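Local structure of NikO protein (Streptomyces tendae, 4FQD) at residues T358-A363 and H367-A372. The protein is an enolpyruvyl transferase of nikkomycin biosynthesis that probably transfers the enolpyruvyl group of phosphoenolpyruvate to a uridine nucleotide, as MurA does to UDP-N-acetylglucosamine. The protein carries 4 engineered substitutions. Residues are numbered along the deposited sequence; the frame is centred on the assembly and turned at random.
Sequences TYIREA and HRFGFA
E362 reaches across to F369 with its CB and to R368 with its carboxylate. CB lies 3.8 Å from F369 CZ, an approach oblique to the ring. With CG anti to the backbone N (chi1 173°) and a bend at chi2 of 67°, the carboxylate turns away from the ring toward R368. There E362 OE1 rests against the aliphatic part of the arginine, 3.7 Å from both R368 CG and R368 CD. The charged groups do not touch: R368 NE, the guanidinium nitrogen closest to E362 OE1, is 4.7 Å from it, so no salt bridge forms, although the carboxylate and guanidinium planes are only 13° from parallel.

The polar ends have other partners. E362 OE1 is hydrogen-bonded to Q344 and S341, while E362 OE2 accepts from the backbone N of V364 and W365, tying the carboxylate to the backbone of the loop after the strand. R368 NH2 forms a salt bridge with D342, and a bound sulfate lies near the arginine side chain.

F369 CZ also sits 3.9 Å from I360 O, and F369 CE1 is 4.3 Å from I360 CG2, so the ring spans two strand residues that face the loop. A type I beta turn from F369 to A372, closed by the hydrogen bond from A372 N to F369 O (3.1 Å), leads into helix 372-378. The contact thus packs a strand-to-helix connection of the inverse beta/alpha barrel against its own strand. No hydrogen bond joins the segments; the contact rests on van der Waals packing, in part of oxygen against carbon, and the opposite charges may add a modest attraction, each also held by partners elsewhere.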
ATOM      1  N   THR A 358      -0.891   9.862   6.834  1.00  8.03           N
ATOM      2  CA  THR A 358       0.050   9.158   5.972  1.00  9.29           C
ATOM      3  C   THR A 358       0.102   7.687   6.364  1.00 10.13           C
ATOM      4  O   THR A 358       0.388   7.354   7.513  1.00 10.71           O
ATOM      5  CB  THR A 358       1.465   9.763   6.049  1.00 10.59           C
ATOM      6  OG1 THR A 358       1.495  11.005   5.333  1.00 11.19           O
ATOM      7  CG2 THR A 358       2.484   8.815   5.433  1.00  8.69           C
ATOM      8  N   TYR A 359      -0.184   6.810   5.407  1.00 10.32           N
ATOM      9  CA  TYR A 359      -0.211   5.377   5.667  1.00  8.60           C
ATOM     10  C   TYR A 359       1.022   4.695   5.089  1.00 12.31           C
ATOM     11  O   TYR A 359       1.273   4.758   3.887  1.00 14.72           O
ATOM     12  CB  TYR A 359      -1.480   4.750   5.089  1.00  9.94           C
ATOM     13  CG  TYR A 359      -2.758   5.376   5.600  1.00 10.95           C
ATOM     14  CD1 TYR A 359      -3.321   6.473   4.961  1.00  9.40           C
ATOM     15  CD2 TYR A 359      -3.401   4.869   6.721  1.00 13.11           C
ATOM     16  CE1 TYR A 359      -4.488   7.048   5.423  1.00 12.40           C
ATOM     17  CE2 TYR A 359      -4.571   5.437   7.193  1.00 11.90           C
ATOM     18  CZ  TYR A 359      -5.109   6.527   6.539  1.00 14.14           C
ATOM     19  OH  TYR A 359      -6.273   7.096   7.004  1.00 15.70           O
ATOM     20  N   ILE A 360       1.790   4.044   5.955  1.00  9.24           N
ATOM     21  CA  ILE A 360       3.014   3.373   5.534  1.00  9.70           C
ATOM     22  C   ILE A 360       2.950   1.878   5.819  1.00 12.49           C
ATOM     23  O   ILE A 360       2.777   1.461   6.965  1.00 11.75           O
ATOM     24  CB  ILE A 360       4.248   3.969   6.236  1.00 14.76           C
ATOM     25  CG1 ILE A 360       4.369   5.463   5.921  1.00 11.37           C
ATOM     26  CG2 ILE A 360       5.507   3.221   5.823  1.00 10.09           C
ATOM     27  CD1 ILE A 360       5.536   6.142   6.602  1.00  9.12           C
ATOM     28  N   ARG A 361       3.087   1.072   4.770  1.00 11.31           N
ATOM     29  CA  ARG A 361       3.067  -0.376   4.922  1.00 11.15           C
ATOM     30  C   ARG A 361       4.430  -0.988   4.626  1.00 13.67           C
ATOM     31  O   ARG A 361       5.035  -0.713   3.589  1.00 10.34           O
ATOM     32  CB  ARG A 361       2.010  -1.003   4.013  1.00 15.46           C
ATOM     33  CG  ARG A 361       1.716  -2.456   4.338  1.00 13.20           C
ATOM     34  CD  ARG A 361       0.701  -3.036   3.376  1.00 16.86           C
ATOM     35  NE  ARG A 361      -0.108  -4.074   4.004  1.00 24.97           N
ATOM     36  CZ  ARG A 361      -1.307  -3.864   4.536  1.00 22.06           C
ATOM     37  NH1 ARG A 361      -1.841  -2.653   4.510  1.00 16.12           N
ATOM     38  NH2 ARG A 361      -1.975  -4.866   5.089  1.00 28.66           N
ATOM     39  N   GLU A 362       4.903  -1.822   5.544  1.00 15.21           N
ATOM     40  CA  GLU A 362       6.186  -2.494   5.393  1.00 15.14           C
ATOM     41  C   GLU A 362       6.003  -3.880   4.783  1.00 15.59           C
ATOM     42  O   GLU A 362       5.301  -4.723   5.341  1.00 17.01           O
ATOM     43  CB  GLU A 362       6.880  -2.608   6.750  1.00 16.45           C
ATOM     44  CG  GLU A 362       8.141  -3.443   6.728  1.00 28.94           C
ATOM     45  CD  GLU A 362       9.248  -2.803   5.917  1.00 19.53           C
ATOM     46  OE1 GLU A 362       9.617  -1.649   6.220  1.00 23.56           O
ATOM     47  OE2 GLU A 362       9.744  -3.454   4.975  1.00 19.57           O
ATOM     48  N   ALA A 363       6.641  -4.115   3.640  1.00 15.83           N
ATOM     49  CA  ALA A 363       6.510  -5.395   2.950  1.00 11.50           C
ATOM     50  C   ALA A 363       7.859  -6.062   2.697  1.00 14.25           C
ATOM     51  O   ALA A 363       7.981  -6.916   1.818  1.00 18.51           O
ATOM     52  CB  ALA A 363       5.751  -5.219   1.644  1.00  9.26           C
ATOM     53  N   HIS A 367       8.519  -5.554  11.419  1.00 61.83           N
ATOM     54  CA  HIS A 367       8.892  -5.016  12.726  1.00 55.55           C
ATOM     55  C   HIS A 367      10.105  -4.089  12.693  1.00 41.87           C
ATOM     56  O   HIS A 367      11.114  -4.360  13.344  1.00 47.75           O
ATOM     57  CB  HIS A 367       9.146  -6.146  13.732  1.00 70.78           C
ATOM     58  CG  HIS A 367       7.900  -6.798  14.238  1.00 85.37           C
ATOM     59  ND1 HIS A 367       7.532  -8.079  13.884  1.00 94.09           N
ATOM     60  CD2 HIS A 367       6.930  -6.344  15.065  1.00 80.09           C
ATOM     61  CE1 HIS A 367       6.393  -8.386  14.478  1.00 96.51           C
ATOM     62  NE2 HIS A 367       6.005  -7.350  15.199  1.00 90.48           N
ATOM     63  N   ARG A 368      10.014  -3.004  11.932  1.00 36.35           N
ATOM     64  CA  ARG A 368      11.039  -1.964  11.997  1.00 39.90           C
ATOM     65  C   ARG A 368      10.423  -0.568  12.097  1.00 30.37           C
ATOM     66  O   ARG A 368      10.893   0.390  11.481  1.00 24.04           O
ATOM     67  CB  ARG A 368      12.040  -2.066  10.839  1.00 39.09           C
ATOM     68  CG  ARG A 368      11.468  -1.827   9.457  1.00 45.47           C
ATOM     69  CD  ARG A 368      12.580  -1.787   8.422  1.00 46.66           C
ATOM     70  NE  ARG A 368      13.497  -0.670   8.628  1.00 46.20           N
ATOM     71  CZ  ARG A 368      14.563  -0.429   7.870  1.00 44.48           C
ATOM     72  NH1 ARG A 368      14.850  -1.231   6.853  1.00 39.05           N
ATOM     73  NH2 ARG A 368      15.344   0.611   8.129  1.00 32.24           N
ATOM     74  N   PHE A 369       9.362  -0.471  12.890  1.00 25.79           N
ATOM     75  CA  PHE A 369       8.765   0.811  13.225  1.00 21.10           C
ATOM     76  C   PHE A 369       9.151   1.168  14.652  1.00 22.58           C
ATOM     77  O   PHE A 369       8.376   1.784  15.382  1.00 23.74           O
ATOM     78  CB  PHE A 369       7.244   0.743  13.088  1.00 17.98           C
ATOM     79  CG  PHE A 369       6.769   0.583  11.673  1.00 14.91           C
ATOM     80  CD1 PHE A 369       7.379   1.278  10.640  1.00 17.81           C
ATOM     81  CD2 PHE A 369       5.716  -0.266  11.372  1.00 17.14           C
ATOM     82  CE1 PHE A 369       6.944   1.132   9.336  1.00 13.49           C
ATOM     83  CE2 PHE A 369       5.277  -0.416  10.069  1.00 14.85           C
ATOM     84  CZ  PHE A 369       5.892   0.284   9.050  1.00 14.90           C
ATOM     85  N   GLY A 370      10.359   0.772  15.046  1.00 21.29           N
ATOM     86  CA  GLY A 370      10.848   1.012  16.391  1.00 18.68           C
ATOM     87  C   GLY A 370      11.160   2.470  16.671  1.00 18.55           C
ATOM     88  O   GLY A 370      11.378   2.857  17.819  1.00 26.53           O
ATOM     89  N   PHE A 371      11.186   3.280  15.618  1.00 14.54           N
ATOM     90  CA  PHE A 371      11.426   4.711  15.756  1.00 17.54           C
ATOM     91  C   PHE A 371      10.148   5.442  16.159  1.00 15.73           C
ATOM     92  O   PHE A 371      10.198   6.543  16.707  1.00 16.64           O
ATOM     93  CB  PHE A 371      11.971   5.290  14.446  1.00 11.74           C
ATOM     94  CG  PHE A 371      11.062   5.086  13.264  1.00 12.59           C
ATOM     95  CD1 PHE A 371      11.165   3.952  12.478  1.00 21.06           C
ATOM     96  CD2 PHE A 371      10.105   6.034  12.938  1.00 14.57           C
ATOM     97  CE1 PHE A 371      10.330   3.763  11.390  1.00 20.72           C
ATOM     98  CE2 PHE A 371       9.266   5.852  11.854  1.00 16.13           C
ATOM     99  CZ  PHE A 371       9.380   4.715  11.078  1.00 16.54           C
ATOM    100  N   ALA A 372       9.007   4.817  15.879  1.00 17.10           N
ATOM    101  CA  ALA A 372       7.699   5.428  16.121  1.00 20.68           C
ATOM    102  C   ALA A 372       7.408   5.852  17.572  1.00 17.65           C
ATOM    103  O   ALA A 372       6.959   6.976  17.797  1.00 15.36           O
ATOM    104  CB  ALA A 372       6.572   4.538  15.571  1.00 17.51           C
TER